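Local coordinates for aldose 1-epimerase (PDB 1LUR), which probably interconverts the alpha and beta anomers of aldose sugars, as a galactose mutarotase homologue of the aldose 1-epimerase family, at residues A[304-309]-A[327-332]. Residues are numbered along the deposited sequence; the frame is centred on the assembly and turned at random.
Sequences PQFHSA and YCQEIV
The outer end of the Phe306 ring reaches across to two side chains of 327-332, Tyr327 and Gln329. With CG beside the backbone N and anti to the carbonyl carbon (chi1 -78°), the ring is sent toward the opposing strand, where Phe306 CZ comes within 3.6 Å of Gln329 NE2. Ring and amide planes stand 69° apart, and the two side chains cross at roughly a right angle, so the amide is not laid flat against the ring. Tyr327 OH lies near the ring plane at the Phe306 edge, 3.7 Å from Phe306 CE1. The aromatic carbons also touch, Phe306 CE1 lying 3.9 Å from Tyr327 CE1, as the side chains pass in opposite directions. The polar ends have partners elsewhere: Tyr327 OH bonds to Tyr273 OH and Leu169 N, and Gln329 OE1 to Ser272 OG. An alanine in place of Phe306 would probably open a gap, leaving the phenol and the Gln329 amide without the ring atoms that they touch. Farther along, Pro304 packs on Ile331. Pro304 CB meets Ile331 CD1 at 3.6 Å, while Pro304 CG reaches the other branch, Ile331 CG2, at 3.7 Å; the pyrrolidine ring therefore contacts both arms of the isoleucine. This pair packs one antiparallel sheet on another, consistent with the beta-sandwich of galactose mutarotases, and Phe306, just past the end of strand 300-305, extends the contact from the loop. Strand 300-305, flanked by 170-175 and 275-279, belongs to one sheet; strand 327-337, between 152-160 and 265-271, belongs to the other.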
loop_
_atom_site.group_PDB
_atom_site.type_symbol
_atom_site.label_atom_id
_atom_site.label_comp_id
_atom_site.label_asym_id
_atom_site.label_seq_id
_atom_site.Cartn_x
_atom_site.Cartn_y
_atom_site.Cartn_z
ATOM N N PRO A 304 0.738 -2.777 3.296
ATOM C CA PRO A 304 0.434 -4.053 3.952
ATOM C C PRO A 304 0.055 -4.976 2.798
ATOM O O PRO A 304 -0.790 -4.618 1.985
ATOM C CB PRO A 304 -0.758 -3.709 4.834
ATOM C CG PRO A 304 -0.478 -2.276 5.215
ATOM C CD PRO A 304 -0.043 -1.679 3.893
ATOM N N GLN A 305 0.657 -6.155 2.724
ATOM C CA GLN A 305 0.346 -7.070 1.619
ATOM C C GLN A 305 0.901 -8.453 1.912
ATOM O O GLN A 305 1.461 -8.694 2.982
ATOM C CB GLN A 305 1.061 -6.555 0.363
ATOM C CG GLN A 305 2.588 -6.536 0.583
ATOM C CD GLN A 305 3.414 -6.147 -0.636
ATOM O OE1 GLN A 305 3.321 -5.028 -1.137
ATOM N NE2 GLN A 305 4.247 -7.075 -1.106
ATOM N N PHE A 306 0.748 -9.354 0.943
ATOM C CA PHE A 306 1.256 -10.711 1.079
ATOM C C PHE A 306 2.668 -10.563 0.531
ATOM O O PHE A 306 2.960 -9.594 -0.183
ATOM C CB PHE A 306 0.493 -11.710 0.197
ATOM C CG PHE A 306 -0.837 -12.115 0.742
ATOM C CD1 PHE A 306 -2.004 -11.510 0.292
ATOM C CD2 PHE A 306 -0.928 -13.113 1.711
ATOM C CE1 PHE A 306 -3.248 -11.897 0.798
ATOM C CE2 PHE A 306 -2.159 -13.507 2.223
ATOM C CZ PHE A 306 -3.323 -12.902 1.768
ATOM N N HIS A 307 3.543 -11.514 0.843
ATOM C CA HIS A 307 4.919 -11.450 0.360
ATOM C C HIS A 307 5.001 -11.135 -1.123
ATOM O O HIS A 307 4.237 -11.676 -1.927
ATOM C CB HIS A 307 5.636 -12.784 0.579
ATOM C CG HIS A 307 5.699 -13.213 2.011
ATOM N ND1 HIS A 307 4.573 -13.412 2.780
ATOM C CD2 HIS A 307 6.756 -13.514 2.803
ATOM C CE1 HIS A 307 4.933 -13.820 3.984
ATOM N NE2 HIS A 307 6.252 -13.889 4.024
ATOM N N SER A 308 5.946 -10.275 -1.481
ATOM C CA SER A 308 6.131 -9.904 -2.874
ATOM C C SER A 308 6.622 -11.154 -3.622
ATOM O O SER A 308 7.361 -11.966 -3.061
ATOM C CB SER A 308 7.166 -8.785 -2.980
ATOM O OG SER A 308 6.713 -7.597 -2.358
ATOM N N ALA A 309 6.197 -11.316 -4.874
ATOM C CA ALA A 309 6.595 -12.468 -5.692
ATOM C C ALA A 309 6.071 -13.804 -5.168
ATOM O O ALA A 309 6.606 -14.859 -5.513
ATOM C CB ALA A 309 8.124 -12.533 -5.820
ATOM N N TYR A 327 -11.859 -13.425 -0.583
ATOM C CA TYR A 327 -10.598 -12.777 -0.263
ATOM C C TYR A 327 -11.074 -11.754 0.759
ATOM O O TYR A 327 -12.023 -11.009 0.495
ATOM C CB TYR A 327 -10.034 -12.063 -1.489
ATOM C CG TYR A 327 -8.735 -11.332 -1.244
ATOM C CD1 TYR A 327 -7.509 -11.894 -1.615
ATOM C CD2 TYR A 327 -8.735 -10.061 -0.682
ATOM C CE1 TYR A 327 -6.316 -11.194 -1.439
ATOM C CE2 TYR A 327 -7.558 -9.350 -0.497
ATOM C CZ TYR A 327 -6.350 -9.918 -0.882
ATOM O OH TYR A 327 -5.198 -9.188 -0.741
ATOM N N CYS A 328 -10.433 -11.710 1.920
ATOM C CA CYS A 328 -10.848 -10.762 2.943
ATOM C C CYS A 328 -9.671 -10.343 3.809
ATOM O O CYS A 328 -9.167 -11.133 4.597
ATOM C CB CYS A 328 -11.941 -11.400 3.815
ATOM S SG CYS A 328 -12.836 -10.238 4.879
ATOM N N GLN A 329 -9.227 -9.103 3.641
ATOM C CA GLN A 329 -8.102 -8.572 4.414
ATOM C C GLN A 329 -8.452 -7.154 4.836
ATOM O O GLN A 329 -9.332 -6.525 4.249
ATOM C CB GLN A 329 -6.826 -8.519 3.564
ATOM C CG GLN A 329 -6.364 -9.846 2.967
ATOM C CD GLN A 329 -5.908 -10.854 4.012
ATOM O OE1 GLN A 329 -5.278 -10.496 5.008
ATOM N NE2 GLN A 329 -6.197 -12.129 3.768
ATOM N N GLU A 330 -7.766 -6.649 5.856
ATOM C CA GLU A 330 -8.026 -5.298 6.326
ATOM C C GLU A 330 -6.761 -4.645 6.859
ATOM O O GLU A 330 -5.805 -5.322 7.258
ATOM C CB GLU A 330 -9.109 -5.286 7.419
ATOM C CG GLU A 330 -8.656 -5.798 8.772
ATOM C CD GLU A 330 -9.607 -5.410 9.903
ATOM O OE1 GLU A 330 -9.315 -5.766 11.062
ATOM O OE2 GLU A 330 -10.639 -4.751 9.639
ATOM N N ILE A 331 -6.769 -3.321 6.845
ATOM C CA ILE A 331 -5.654 -2.519 7.316
ATOM C C ILE A 331 -6.277 -1.428 8.166
ATOM O O ILE A 331 -7.161 -0.710 7.695
ATOM C CB ILE A 331 -4.908 -1.838 6.152
ATOM C CG1 ILE A 331 -4.479 -2.873 5.111
ATOM C CG2 ILE A 331 -3.683 -1.129 6.679
ATOM C CD1 ILE A 331 -3.895 -2.260 3.838
ATOM N N VAL A 332 -5.839 -1.311 9.417
ATOM C CA VAL A 332 -6.384 -0.286 10.297
ATOM C C VAL A 332 -5.310 0.731 10.663
ATOM O O VAL A 332 -4.312 0.382 11.292
ATOM C CB VAL A 332 -6.957 -0.898 11.596
ATOM C CG1 VAL A 332 -7.590 0.205 12.459
ATOM C CG2 VAL A 332 -7.991 -1.954 11.252
#